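Local coordinates for protein aerobactin synthase IucA (Klebsiella pneumoniae subsp. pneumoniae, PDB 5JM8) that probably catalyses the ATP-dependent condensation step that joins a hydroxamate-bearing lysine derivative to citrate on the way to the siderophore aerobactin, at residues S267-S280 and Q342-V354. Sequence-based numbering, arbitrary orientation.
Sequences SLYCATSRDMIKFS and QESLFALRENLLV. With ATP (adenosine-5'-triphosphate), chain I.
Arg349 and Lys278 reach the ATP triphosphate from neighbouring antiparallel strands, a worked example of how a sheet can present two cations to one anion. Strands 275-279 and 345-350 are joined by paired backbone bonds between Met276 and Arg349 and between Lys278 and Ala347; at one end Ser280 N bonds Leu345 O (2.7 Å), at the other Asn351 N bonds Arg274 O.

Arg349 can be followed outward. Arg349 CB lies 4.0 Å from CB of Met276, its directly paired neighbour, and CD passes the sulfur of the same methionine. The chain, extended as far as CD, then bends (chi3 -65°) and delivers the guanidinium edge-on to the gamma-phosphate. Arg349 NH2 donates to ATP O3G over 2.9 Å and also pairs with Glu327, while NH1 points to O1G, whose position is less certain. Lys278 stays extended throughout; Lys278 CD packs 3.4 Å from Arg349 NH2. Lys278 NZ donates to ATP O2B over 2.6 Å and is modelled so close to O3G that this second bond's length is doubtful. Asp447, a magnesium ligand, forms a salt bridge with NZ, so phosphate and carboxylate probably offset the two close positive charges.

The opposite face is apolar: Ile277 CD1 sits over one face of the Phe346 ring, 3.8 Å from its centroid, and Phe279 lies alongside, its ring plane turned 68° from that of Phe346.

At that second end, the Asn351 side chain secures the turn 270-273. With Asn351 CG trans to its own nitrogen (chi1 -176°), the amide is placed beside the turn, where Asn351 ND2 meets Ser273 O head-on at 2.7 Å, with the Ser273 oxygen in the plane of the Asn351 amide. OD1 faces the edge of the Tyr269 ring. A face carrying Lys278 and Arg349 that holds the beta- and gamma-phosphates, backed by an apolar one, forms the sheet wall of the ATP pocket in this NIS synthetase.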
loop_
_atom_site.group_PDB
_atom_site.type_symbol
_atom_site.label_atom_id
_atom_site.label_comp_id
_atom_site.label_asym_id
_atom_site.label_seq_id
_atom_site.Cartn_x
_atom_site.Cartn_y
_atom_site.Cartn_z
ATOM N N SER A 267 8.538 22.030 14.519
ATOM C CA SER A 267 8.192 20.636 14.747
ATOM C C SER A 267 8.153 19.892 13.422
ATOM O O SER A 267 7.440 20.287 12.499
ATOM C CB SER A 267 6.853 20.519 15.468
ATOM O OG SER A 267 6.937 21.069 16.771
ATOM N N LEU A 268 8.934 18.820 13.343
ATOM C CA LEU A 268 9.055 18.029 12.124
ATOM C C LEU A 268 8.335 16.688 12.243
ATOM O O LEU A 268 8.191 16.146 13.338
ATOM C CB LEU A 268 10.528 17.793 11.794
ATOM C CG LEU A 268 11.302 18.933 11.124
ATOM C CD1 LEU A 268 11.163 20.240 11.882
ATOM C CD2 LEU A 268 12.769 18.554 10.977
ATOM N N TYR A 269 7.897 16.159 11.103
ATOM C CA TYR A 269 7.199 14.879 11.048
ATOM C C TYR A 269 7.848 13.931 10.040
ATOM O O TYR A 269 8.187 14.328 8.926
ATOM C CB TYR A 269 5.725 15.103 10.695
ATOM C CG TYR A 269 4.966 13.848 10.316
ATOM C CD1 TYR A 269 4.664 12.878 11.263
ATOM C CD2 TYR A 269 4.536 13.646 9.011
ATOM C CE1 TYR A 269 3.963 11.735 10.917
ATOM C CE2 TYR A 269 3.834 12.507 8.655
ATOM C CZ TYR A 269 3.549 11.556 9.610
ATOM O OH TYR A 269 2.850 10.425 9.249
ATOM N N CYS A 270 8.034 12.681 10.457
ATOM C CA CYS A 270 8.500 11.614 9.577
ATOM C C CYS A 270 7.603 10.395 9.777
ATOM O O CYS A 270 7.561 9.819 10.863
ATOM C CB CYS A 270 9.966 11.273 9.858
ATOM S SG CYS A 270 10.656 9.962 8.819
ATOM N N ALA A 271 6.889 10.014 8.722
ATOM C CA ALA A 271 5.835 9.004 8.811
ATOM C C ALA A 271 6.337 7.666 9.348
ATOM O O ALA A 271 5.580 6.916 9.966
ATOM C CB ALA A 271 5.190 8.805 7.442
ATOM N N THR A 272 7.613 7.379 9.114
ATOM C CA THR A 272 8.206 6.109 9.517
ATOM C C THR A 272 8.915 6.202 10.866
ATOM O O THR A 272 9.397 5.197 11.391
ATOM C CB THR A 272 9.213 5.614 8.465
ATOM O OG1 THR A 272 10.235 6.601 8.279
ATOM C CG2 THR A 272 8.516 5.362 7.138
ATOM N N SER A 273 8.979 7.408 11.422
ATOM C CA SER A 273 9.638 7.623 12.704
ATOM C C SER A 273 8.670 7.464 13.867
ATOM O O SER A 273 7.593 8.063 13.885
ATOM C CB SER A 273 10.274 9.010 12.755
ATOM O OG SER A 273 10.783 9.282 14.050
ATOM N N ARG A 274 9.075 6.657 14.840
ATOM C CA ARG A 274 8.298 6.444 16.048
ATOM C C ARG A 274 8.157 7.745 16.830
ATOM O O ARG A 274 7.233 7.908 17.628
ATOM C CB ARG A 274 8.964 5.371 16.906
ATOM C CG ARG A 274 8.156 4.913 18.102
ATOM C CD ARG A 274 8.780 3.669 18.716
ATOM N NE ARG A 274 8.823 2.553 17.773
ATOM C CZ ARG A 274 7.811 1.718 17.554
ATOM N NH1 ARG A 274 6.663 1.866 18.207
ATOM N NH2 ARG A 274 7.947 0.733 16.676
ATOM N N ASP A 275 9.084 8.668 16.585
ATOM C CA ASP A 275 9.105 9.955 17.269
ATOM C C ASP A 275 9.066 11.125 16.293
ATOM O O ASP A 275 9.684 11.083 15.229
ATOM C CB ASP A 275 10.357 10.072 18.141
ATOM C CG ASP A 275 10.327 9.145 19.335
ATOM O OD1 ASP A 275 9.243 8.969 19.929
ATOM O OD2 ASP A 275 11.390 8.592 19.681
ATOM N N MET A 276 8.323 12.162 16.667
ATOM C CA MET A 276 8.465 13.467 16.043
ATOM C C MET A 276 9.553 14.210 16.806
ATOM O O MET A 276 9.930 13.803 17.907
ATOM C CB MET A 276 7.153 14.251 16.074
ATOM C CG MET A 276 6.016 13.611 15.306
ATOM S SD MET A 276 4.600 14.715 15.206
ATOM C CE MET A 276 3.331 13.606 14.599
ATOM N N ILE A 277 10.056 15.297 16.231
ATOM C CA ILE A 277 11.077 16.088 16.901
ATOM C C ILE A 277 10.751 17.579 16.810
ATOM O O ILE A 277 10.372 18.088 15.754
ATOM C CB ILE A 277 12.475 15.787 16.317
ATOM C CG1 ILE A 277 13.564 16.456 17.157
ATOM C CG2 ILE A 277 12.553 16.203 14.853
ATOM C CD1 ILE A 277 14.920 15.804 17.010
ATOM N N LYS A 278 10.873 18.257 17.948
ATOM C CA LYS A 278 10.568 19.677 18.066
ATOM C C LYS A 278 11.818 20.445 18.474
ATOM O O LYS A 278 12.238 20.388 19.629
ATOM C CB LYS A 278 9.450 19.893 19.086
ATOM C CG LYS A 278 9.091 21.345 19.337
ATOM C CD LYS A 278 7.890 21.448 20.265
ATOM C CE LYS A 278 7.541 22.890 20.581
ATOM N NZ LYS A 278 6.299 22.987 21.392
ATOM N N PHE A 279 12.404 21.165 17.520
ATOM C CA PHE A 279 13.693 21.815 17.725
ATOM C C PHE A 279 13.578 23.211 18.317
ATOM O O PHE A 279 12.595 23.920 18.096
ATOM C CB PHE A 279 14.458 21.914 16.403
ATOM C CG PHE A 279 14.937 20.596 15.869
ATOM C CD1 PHE A 279 16.011 19.944 16.451
ATOM C CD2 PHE A 279 14.327 20.021 14.767
ATOM C CE1 PHE A 279 16.455 18.737 15.952
ATOM C CE2 PHE A 279 14.771 18.815 14.264
ATOM C CZ PHE A 279 15.835 18.174 14.855
ATOM N N SER A 280 14.604 23.593 19.070
ATOM C CA SER A 280 14.816 24.984 19.434
ATOM C C SER A 280 15.279 25.706 18.177
ATOM O O SER A 280 16.404 25.503 17.724
ATOM C CB SER A 280 15.850 25.104 20.557
ATOM O OG SER A 280 16.005 26.447 20.974
ATOM N N GLN A 342 20.783 26.353 24.888
ATOM C CA GLN A 342 19.358 26.243 24.593
ATOM C C GLN A 342 19.049 26.257 23.101
ATOM O O GLN A 342 18.007 25.762 22.673
ATOM C CB GLN A 342 18.593 27.375 25.279
ATOM C CG GLN A 342 18.418 27.180 26.775
ATOM C CD GLN A 342 17.477 28.196 27.387
ATOM O OE1 GLN A 342 17.070 29.156 26.732
ATOM N NE2 GLN A 342 17.117 27.986 28.648
ATOM N N GLU A 343 19.954 26.823 22.312
ATOM C CA GLU A 343 19.758 26.903 20.872
ATOM C C GLU A 343 19.959 25.545 20.195
ATOM O O GLU A 343 19.667 25.391 19.010
ATOM C CB GLU A 343 20.707 27.942 20.268
ATOM C CG GLU A 343 20.472 29.359 20.778
ATOM C CD GLU A 343 21.209 30.408 19.965
ATOM O OE1 GLU A 343 22.214 30.057 19.312
ATOM O OE2 GLU A 343 20.781 31.583 19.974
ATOM N N SER A 344 20.448 24.566 20.955
ATOM C CA SER A 344 20.676 23.216 20.439
ATOM C C SER A 344 19.584 22.242 20.876
ATOM O O SER A 344 19.520 21.112 20.390
ATOM C CB SER A 344 22.036 22.691 20.904
ATOM O OG SER A 344 22.051 22.492 22.306
ATOM N N LEU A 345 18.728 22.683 21.792
ATOM C CA LEU A 345 17.706 21.819 22.375
ATOM C C LEU A 345 16.707 21.286 21.357
ATOM O O LEU A 345 16.380 21.951 20.376
ATOM C CB LEU A 345 16.934 22.569 23.461
ATOM C CG LEU A 345 17.676 22.912 24.752
ATOM C CD1 LEU A 345 16.831 23.851 25.594
ATOM C CD2 LEU A 345 18.022 21.659 25.535
ATOM N N PHE A 346 16.239 20.070 21.611
ATOM C CA PHE A 346 15.062 19.537 20.943
ATOM C C PHE A 346 14.319 18.642 21.917
ATOM O O PHE A 346 14.888 18.192 22.913
ATOM C CB PHE A 346 15.434 18.761 19.677
ATOM C CG PHE A 346 16.234 17.514 19.936
ATOM C CD1 PHE A 346 15.614 16.343 20.342
ATOM C CD2 PHE A 346 17.606 17.509 19.756
ATOM C CE1 PHE A 346 16.350 15.199 20.579
ATOM C CE2 PHE A 346 18.346 16.366 19.987
ATOM C CZ PHE A 346 17.716 15.210 20.397
ATOM N N ALA A 347 13.049 18.389 21.627
ATOM C CA ALA A 347 12.257 17.451 22.404
ATOM C C ALA A 347 11.669 16.403 21.475
ATOM O O ALA A 347 11.375 16.686 20.314
ATOM C CB ALA A 347 11.164 18.174 23.160
ATOM N N LEU A 348 11.511 15.190 21.988
ATOM C CA LEU A 348 10.973 14.089 21.201
ATOM C C LEU A 348 9.512 13.844 21.543
ATOM O O LEU A 348 9.162 13.625 22.702
ATOM C CB LEU A 348 11.788 12.819 21.432
ATOM C CG LEU A 348 13.235 12.863 20.936
ATOM C CD1 LEU A 348 13.970 11.614 21.381
ATOM C CD2 LEU A 348 13.303 13.014 19.421
ATOM N N ARG A 349 8.672 13.876 20.515
ATOM C CA ARG A 349 7.228 13.762 20.670
ATOM C C ARG A 349 6.735 12.430 20.106
ATOM O O ARG A 349 7.146 12.020 19.020
ATOM C CB ARG A 349 6.541 14.942 19.974
ATOM C CG ARG A 349 5.029 14.859 19.880
ATOM C CD ARG A 349 4.475 16.083 19.173
ATOM N NE ARG A 349 4.722 17.303 19.937
ATOM C CZ ARG A 349 4.821 18.518 19.408
ATOM N NH1 ARG A 349 4.705 18.698 18.098
ATOM N NH2 ARG A 349 5.047 19.561 20.195
ATOM N N GLU A 350 5.864 11.757 20.852
ATOM C CA GLU A 350 5.302 10.480 20.419
ATOM C C GLU A 350 4.560 10.610 19.098
ATOM O O GLU A 350 3.662 11.439 18.967
ATOM C CB GLU A 350 4.347 9.923 21.473
ATOM C CG GLU A 350 5.027 9.344 22.694
ATOM C CD GLU A 350 4.037 8.757 23.684
ATOM O OE1 GLU A 350 2.837 9.094 23.597
ATOM O OE2 GLU A 350 4.460 7.954 24.543
ATOM N N ASN A 351 4.941 9.789 18.124
ATOM C CA ASN A 351 4.228 9.739 16.857
ATOM C C ASN A 351 3.159 8.656 16.888
ATOM O O ASN A 351 3.374 7.535 16.429
ATOM C CB ASN A 351 5.187 9.493 15.697
ATOM C CG ASN A 351 4.488 9.532 14.352
ATOM O OD1 ASN A 351 3.401 10.095 14.224
ATOM N ND2 ASN A 351 5.106 8.929 13.343
ATOM N N LEU A 352 1.998 9.007 17.426
ATOM C CA LEU A 352 0.906 8.055 17.587
ATOM C C LEU A 352 0.229 7.727 16.252
ATOM O O LEU A 352 -0.759 6.991 16.213
ATOM C CB LEU A 352 -0.119 8.607 18.581
ATOM C CG LEU A 352 0.443 9.001 19.953
ATOM C CD1 LEU A 352 -0.597 9.731 20.785
ATOM C CD2 LEU A 352 0.948 7.783 20.702
ATOM N N LEU A 353 0.771 8.273 15.165
ATOM C CA LEU A 353 0.275 8.003 13.818
ATOM C C LEU A 353 1.238 7.132 13.016
ATOM O O LEU A 353 1.040 6.924 11.816
ATOM C CB LEU A 353 0.038 9.318 13.074
ATOM C CG LEU A 353 -1.024 10.235 13.675
ATOM C CD1 LEU A 353 -1.000 11.575 12.976
ATOM C CD2 LEU A 353 -2.397 9.599 13.570
ATOM N N VAL A 354 2.276 6.623 13.675
ATOM C CA VAL A 354 3.304 5.839 12.995
ATOM C C VAL A 354 2.713 4.562 12.410
ATOM O O VAL A 354 3.157 4.082 11.367
ATOM C CB VAL A 354 4.476 5.479 13.948
ATOM C CG1 VAL A 354 3.995 4.592 15.094
ATOM C CG2 VAL A 354 5.615 4.807 13.181
HETATM P PG ATP I . 4.149 22.582 18.328
HETATM O O1G ATP I . 5.015 21.884 17.311
HETATM O O2G ATP I . 2.676 22.290 18.170
HETATM O O3G ATP I . 4.635 22.439 19.750
HETATM P PB ATP I . 4.503 25.404 18.935
HETATM O O1B ATP I . 5.350 26.413 18.201
HETATM O O2B ATP I . 4.935 24.922 20.302
HETATM O O3B ATP I . 4.249 24.151 17.939
HETATM P PA ATP I . 2.593 27.447 19.554
HETATM O O1A ATP I . 3.679 27.943 20.476
HETATM O O2A ATP I . 1.170 27.365 20.049
HETATM O O3A ATP I . 2.998 25.977 19.032
HETATM O "O5'" ATP I . 2.576 28.308 18.198
HETATM C "C5'" ATP I . 1.624 27.957 17.200
HETATM C "C4'" ATP I . 2.137 28.251 15.798
HETATM O "O4'" ATP I . 1.101 27.927 14.869
HETATM C "C3'" ATP I . 2.502 29.712 15.584
HETATM O "O3'" ATP I . 3.809 29.801 15.000
HETATM C "C2'" ATP I . 1.444 30.267 14.649
HETATM O "O2'" ATP I . 2.009 31.101 13.639
HETATM C "C1'" ATP I . 0.802 29.040 14.023
HETATM N N9 ATP I . -0.666 29.185 13.907
HETATM C C8 ATP I . -1.338 29.128 12.746
HETATM N N7 ATP I . -2.669 29.294 12.952
HETATM C C5 ATP I . -2.854 29.458 14.273
HETATM C C6 ATP I . -4.016 29.677 15.157
HETATM N N6 ATP I . -5.258 29.750 14.623
HETATM N N1 ATP I . -3.785 29.799 16.485
HETATM C C2 ATP I . -2.544 29.724 17.004
HETATM N N3 ATP I . -1.446 29.526 16.251
HETATM C C4 ATP I . -1.531 29.388 14.904
HETATM O O HOH W 1 3.270 8.364 10.782
HETATM O O HOH W 2 4.953 4.646 8.475
#